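Glycosyl hydrolase, family 38 (Enterococcus faecalis, PDB 5KBP) probably hydrolyses alpha-mannosidic linkages as a metal-dependent glycoside hydrolase of family 38. Local coordinates at residues T299-T311 against T765-K777. Residues are numbered along the deposited sequence; the frame is centred on the assembly and turned at random.
Sequences TSSARVYLKQWNT and TPEAQCQGEYTFK
Arg303 lays its guanidinium on the backbone of the 3-10 turn 766-769. Ala768 CA sits over the centre of one face, 3.7 Å from the plane. Thr765 CB comes to the edge instead, 3.6 Å from Arg303 NH2. The chain of Arg303 is extended from CG to NE and carries the group out to this turn. Arg303 NH1 gives a hydrogen bond of 2.8 Å to Tyr305 OH, which lies in the guanidinium plane. Salt bridges from NE to Glu571 and from NH2 to Asp362 further fix its rotation.

Tyr305 holds CG between its backbone N and carbonyl carbon (chi1 60°), which turns the ring back toward Arg303. Cys770 SG meets the edge of this ring, 4.0 Å from Tyr305 CE1, a sulfur-aromatic contact. Tyr774 crosses Tyr305 at a slant, with its OH 3.3 Å from Tyr305 CD1. Tyr305 CB in turn lies at the edge of the Tyr774 ring. Val304 CG1 reaches the edge of the Phe776 ring, 4.0 Å from CE1. Gln308, extended beyond CG, gives a weak hydrogen bond from NE2 to Thr775 O (2.9 Å, 126° at the hydrogen).

Helix 304-332, in the alpha-mannosidase middle domain, thus starts against the nine-stranded antiparallel sheet through strand 772-783. Strand 659-667 pairs with that strand. Strand 745-753 packs on Cys770 and Phe776, and helix 362-393 touches Leu306 and Thr765.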
loop_
_atom_site.group_PDB
_atom_site.type_symbol
_atom_site.label_atom_id
_atom_site.label_comp_id
_atom_site.label_asym_id
_atom_site.label_seq_id
_atom_site.Cartn_x
_atom_site.Cartn_y
_atom_site.Cartn_z
ATOM N N THR A 299 -22.113 -2.401 -8.368
ATOM C CA THR A 299 -20.798 -2.412 -7.738
ATOM C C THR A 299 -19.879 -3.440 -8.385
ATOM O O THR A 299 -18.653 -3.300 -8.323
ATOM C CB THR A 299 -20.929 -2.696 -6.242
ATOM O OG1 THR A 299 -21.659 -3.915 -6.045
ATOM C CG2 THR A 299 -21.653 -1.558 -5.538
ATOM N N SER A 300 -20.452 -4.469 -9.013
ATOM C CA SER A 300 -19.653 -5.498 -9.667
ATOM C C SER A 300 -18.841 -4.953 -10.836
ATOM O O SER A 300 -17.826 -5.554 -11.204
ATOM C CB SER A 300 -20.563 -6.634 -10.140
ATOM O OG SER A 300 -21.693 -6.128 -10.830
ATOM N N SER A 301 -19.258 -3.832 -11.425
ATOM C CA SER A 301 -18.525 -3.212 -12.520
ATOM C C SER A 301 -17.739 -1.979 -12.094
ATOM O O SER A 301 -16.963 -1.451 -12.898
ATOM C CB SER A 301 -19.484 -2.834 -13.657
ATOM O OG SER A 301 -20.425 -1.862 -13.233
ATOM N N ALA A 302 -17.922 -1.509 -10.863
ATOM C CA ALA A 302 -17.178 -0.355 -10.380
ATOM C C ALA A 302 -15.721 -0.728 -10.142
ATOM O O ALA A 302 -15.429 -1.732 -9.486
ATOM C CB ALA A 302 -17.805 0.176 -9.092
ATOM N N ARG A 303 -14.809 0.088 -10.673
ATOM C CA ARG A 303 -13.366 -0.123 -10.550
ATOM C C ARG A 303 -12.992 -1.564 -10.910
ATOM O O ARG A 303 -12.621 -2.377 -10.065
ATOM C CB ARG A 303 -12.884 0.233 -9.141
ATOM C CG ARG A 303 -13.178 1.663 -8.713
ATOM C CD ARG A 303 -12.702 1.906 -7.291
ATOM N NE ARG A 303 -13.005 3.253 -6.813
ATOM C CZ ARG A 303 -12.131 4.255 -6.790
ATOM N NH1 ARG A 303 -10.890 4.072 -7.221
ATOM N NH2 ARG A 303 -12.500 5.444 -6.330
ATOM N N VAL A 304 -13.100 -1.850 -12.210
ATOM C CA VAL A 304 -12.941 -3.220 -12.695
ATOM C C VAL A 304 -11.542 -3.755 -12.407
ATOM O O VAL A 304 -11.349 -4.970 -12.277
ATOM C CB VAL A 304 -13.281 -3.287 -14.199
ATOM C CG1 VAL A 304 -12.318 -2.426 -15.006
ATOM C CG2 VAL A 304 -13.279 -4.728 -14.693
ATOM N N TYR A 305 -10.551 -2.866 -12.289
ATOM C CA TYR A 305 -9.190 -3.317 -12.014
ATOM C C TYR A 305 -9.092 -4.014 -10.663
ATOM O O TYR A 305 -8.259 -4.911 -10.488
ATOM C CB TYR A 305 -8.217 -2.140 -12.084
ATOM C CG TYR A 305 -8.509 -1.019 -11.110
ATOM C CD1 TYR A 305 -9.349 0.030 -11.461
ATOM C CD2 TYR A 305 -7.931 -0.999 -9.846
ATOM C CE1 TYR A 305 -9.614 1.061 -10.578
ATOM C CE2 TYR A 305 -8.190 0.027 -8.957
ATOM C CZ TYR A 305 -9.032 1.054 -9.329
ATOM O OH TYR A 305 -9.293 2.078 -8.447
ATOM N N LEU A 306 -9.927 -3.618 -9.699
ATOM C CA LEU A 306 -9.988 -4.337 -8.431
ATOM C C LEU A 306 -10.477 -5.764 -8.640
ATOM O O LEU A 306 -9.914 -6.716 -8.087
ATOM C CB LEU A 306 -10.902 -3.599 -7.451
ATOM C CG LEU A 306 -10.493 -2.204 -6.982
ATOM C CD1 LEU A 306 -11.603 -1.588 -6.151
ATOM C CD2 LEU A 306 -9.200 -2.259 -6.188
ATOM N N LYS A 307 -11.534 -5.930 -9.440
ATOM C CA LYS A 307 -12.078 -7.260 -9.690
ATOM C C LYS A 307 -11.099 -8.114 -10.485
ATOM O O LYS A 307 -11.012 -9.329 -10.271
ATOM C CB LYS A 307 -13.415 -7.157 -10.427
ATOM C CG LYS A 307 -14.620 -6.876 -9.536
ATOM C CD LYS A 307 -14.664 -5.438 -9.054
ATOM C CE LYS A 307 -15.974 -5.148 -8.347
ATOM N NZ LYS A 307 -16.016 -3.759 -7.815
ATOM N N GLN A 308 -10.358 -7.500 -11.409
ATOM C CA GLN A 308 -9.369 -8.247 -12.180
ATOM C C GLN A 308 -8.233 -8.733 -11.288
ATOM O O GLN A 308 -7.809 -9.890 -11.383
ATOM C CB GLN A 308 -8.832 -7.384 -13.321
ATOM C CG GLN A 308 -9.849 -7.108 -14.415
ATOM C CD GLN A 308 -9.291 -6.253 -15.535
ATOM O OE1 GLN A 308 -8.514 -5.328 -15.298
ATOM N NE2 GLN A 308 -9.681 -6.563 -16.764
ATOM N N TRP A 309 -7.727 -7.860 -10.415
ATOM C CA TRP A 309 -6.673 -8.266 -9.494
ATOM C C TRP A 309 -7.169 -9.322 -8.516
ATOM O O TRP A 309 -6.436 -10.258 -8.177
ATOM C CB TRP A 309 -6.132 -7.049 -8.744
ATOM C CG TRP A 309 -4.967 -6.408 -9.422
ATOM C CD1 TRP A 309 -5.009 -5.419 -10.360
ATOM C CD2 TRP A 309 -3.584 -6.714 -9.221
ATOM N NE1 TRP A 309 -3.735 -5.090 -10.755
ATOM C CE2 TRP A 309 -2.842 -5.871 -10.070
ATOM C CE3 TRP A 309 -2.901 -7.619 -8.404
ATOM C CZ2 TRP A 309 -1.451 -5.907 -10.126
ATOM C CZ3 TRP A 309 -1.521 -7.655 -8.461
ATOM C CH2 TRP A 309 -0.810 -6.804 -9.315
ATOM N N ASN A 310 -8.412 -9.189 -8.051
ATOM C CA ASN A 310 -8.957 -10.172 -7.121
ATOM C C ASN A 310 -9.045 -11.547 -7.773
ATOM O O ASN A 310 -8.671 -12.558 -7.168
ATOM C CB ASN A 310 -10.329 -9.723 -6.621
ATOM C CG ASN A 310 -10.811 -10.541 -5.442
ATOM O OD1 ASN A 310 -10.011 -11.050 -4.656
ATOM N ND2 ASN A 310 -12.126 -10.677 -5.316
ATOM N N THR A 311 -9.535 -11.600 -9.014
ATOM C CA THR A 311 -9.560 -12.861 -9.749
ATOM C C THR A 311 -8.157 -13.433 -9.904
ATOM O O THR A 311 -7.946 -14.639 -9.733
ATOM C CB THR A 311 -10.212 -12.659 -11.120
ATOM O OG1 THR A 311 -11.593 -12.318 -10.953
ATOM C CG2 THR A 311 -10.109 -13.926 -11.958
ATOM N N THR A 765 -14.708 10.922 -6.221
ATOM C CA THR A 765 -13.786 9.808 -6.444
ATOM C C THR A 765 -13.334 9.852 -7.898
ATOM O O THR A 765 -13.826 9.089 -8.740
ATOM C CB THR A 765 -14.438 8.466 -6.102
ATOM O OG1 THR A 765 -15.690 8.347 -6.792
ATOM C CG2 THR A 765 -14.682 8.359 -4.602
ATOM N N PRO A 766 -12.399 10.748 -8.232
ATOM C CA PRO A 766 -11.956 10.849 -9.632
ATOM C C PRO A 766 -11.236 9.610 -10.134
ATOM O O PRO A 766 -11.295 9.321 -11.335
ATOM C CB PRO A 766 -11.033 12.075 -9.621
ATOM C CG PRO A 766 -10.598 12.213 -8.196
ATOM C CD PRO A 766 -11.777 11.777 -7.381
ATOM N N GLU A 767 -10.559 8.866 -9.258
ATOM C CA GLU A 767 -9.900 7.639 -9.692
ATOM C C GLU A 767 -10.883 6.502 -9.941
ATOM O O GLU A 767 -10.475 5.453 -10.450
ATOM C CB GLU A 767 -8.847 7.214 -8.668
ATOM C CG GLU A 767 -7.638 8.137 -8.635
ATOM C CD GLU A 767 -6.613 7.722 -7.601
ATOM O OE1 GLU A 767 -5.501 8.289 -7.609
ATOM O OE2 GLU A 767 -6.918 6.833 -6.781
ATOM N N ALA A 768 -12.159 6.684 -9.591
ATOM C CA ALA A 768 -13.198 5.750 -10.004
ATOM C C ALA A 768 -13.527 5.869 -11.485
ATOM O O ALA A 768 -14.280 5.038 -12.005
ATOM C CB ALA A 768 -14.464 5.967 -9.174
ATOM N N GLN A 769 -12.991 6.883 -12.170
ATOM C CA GLN A 769 -13.161 7.006 -13.612
ATOM C C GLN A 769 -12.314 6.007 -14.387
ATOM O O GLN A 769 -12.465 5.916 -15.610
ATOM C CB GLN A 769 -12.826 8.430 -14.063
ATOM C CG GLN A 769 -13.724 9.510 -13.474
ATOM C CD GLN A 769 -15.110 9.539 -14.093
ATOM O OE1 GLN A 769 -15.438 8.723 -14.952
ATOM N NE2 GLN A 769 -15.930 10.488 -13.659
ATOM N N CYS A 770 -11.420 5.282 -13.711
ATOM C CA CYS A 770 -10.669 4.174 -14.303
ATOM C C CYS A 770 -9.923 4.606 -15.564
ATOM O O CYS A 770 -10.039 3.993 -16.627
ATOM C CB CYS A 770 -11.592 2.990 -14.594
ATOM S SG CYS A 770 -12.428 2.329 -13.141
ATOM N N GLN A 771 -9.149 5.678 -15.438
ATOM C CA GLN A 771 -8.366 6.174 -16.558
ATOM C C GLN A 771 -7.084 5.363 -16.712
ATOM O O GLN A 771 -6.426 5.021 -15.726
ATOM C CB GLN A 771 -8.025 7.653 -16.363
ATOM C CG GLN A 771 -9.232 8.568 -16.188
ATOM C CD GLN A 771 -10.032 8.745 -17.466
ATOM O OE1 GLN A 771 -9.761 9.643 -18.263
ATOM N NE2 GLN A 771 -11.030 7.891 -17.663
ATOM N N GLY A 772 -6.733 5.051 -17.961
ATOM C CA GLY A 772 -5.467 4.421 -18.252
ATOM C C GLY A 772 -5.644 3.175 -19.093
ATOM O O GLY A 772 -6.700 2.945 -19.691
ATOM N N GLU A 773 -4.585 2.367 -19.128
ATOM C CA GLU A 773 -4.559 1.154 -19.933
ATOM C C GLU A 773 -5.297 0.022 -19.228
ATOM O O GLU A 773 -5.153 -0.176 -18.018
ATOM C CB GLU A 773 -3.114 0.734 -20.208
ATOM C CG GLU A 773 -2.284 1.759 -20.969
ATOM C CD GLU A 773 -2.286 1.518 -22.466
ATOM O OE1 GLU A 773 -2.023 2.474 -23.226
ATOM O OE2 GLU A 773 -2.551 0.371 -22.882
ATOM N N TYR A 774 -6.083 -0.730 -19.997
ATOM C CA TYR A 774 -6.842 -1.852 -19.464
ATOM C C TYR A 774 -6.869 -2.981 -20.483
ATOM O O TYR A 774 -6.894 -2.747 -21.693
ATOM C CB TYR A 774 -8.277 -1.449 -19.098
ATOM C CG TYR A 774 -8.376 -0.657 -17.816
ATOM C CD1 TYR A 774 -8.244 0.725 -17.817
ATOM C CD2 TYR A 774 -8.594 -1.293 -16.600
ATOM C CE1 TYR A 774 -8.329 1.450 -16.645
ATOM C CE2 TYR A 774 -8.682 -0.576 -15.423
ATOM C CZ TYR A 774 -8.549 0.795 -15.452
ATOM O OH TYR A 774 -8.635 1.513 -14.280
ATOM N N THR A 775 -6.864 -4.211 -19.975
ATOM C CA THR A 775 -6.943 -5.412 -20.799
ATOM C C THR A 775 -8.005 -6.327 -20.211
ATOM O O THR A 775 -7.890 -6.748 -19.055
ATOM C CB THR A 775 -5.595 -6.134 -20.869
ATOM O OG1 THR A 775 -4.613 -5.267 -21.448
ATOM C CG2 THR A 775 -5.714 -7.398 -21.708
ATOM N N PHE A 776 -9.029 -6.633 -21.001
ATOM C CA PHE A 776 -10.142 -7.470 -20.571
ATOM C C PHE A 776 -10.041 -8.823 -21.262
ATOM O O PHE A 776 -10.016 -8.893 -22.496
ATOM C CB PHE A 776 -11.480 -6.803 -20.884
ATOM C CG PHE A 776 -11.543 -5.358 -20.480
ATOM C CD1 PHE A 776 -11.725 -5.004 -19.156
ATOM C CD2 PHE A 776 -11.416 -4.354 -21.426
ATOM C CE1 PHE A 776 -11.778 -3.673 -18.779
ATOM C CE2 PHE A 776 -11.470 -3.023 -21.058
ATOM C CZ PHE A 776 -11.652 -2.682 -19.732
ATOM N N LYS A 777 -9.983 -9.889 -20.468
ATOM C CA LYS A 777 -9.879 -11.253 -20.973
ATOM C C LYS A 777 -11.221 -11.950 -20.804
ATOM O O LYS A 777 -11.747 -12.035 -19.689
ATOM C CB LYS A 777 -8.775 -12.024 -20.249
ATOM C CG LYS A 777 -7.377 -11.482 -20.496
ATOM C CD LYS A 777 -6.326 -12.332 -19.800
ATOM C CE LYS A 777 -4.927 -11.797 -20.054
ATOM N NZ LYS A 777 -3.885 -12.618 -19.378
#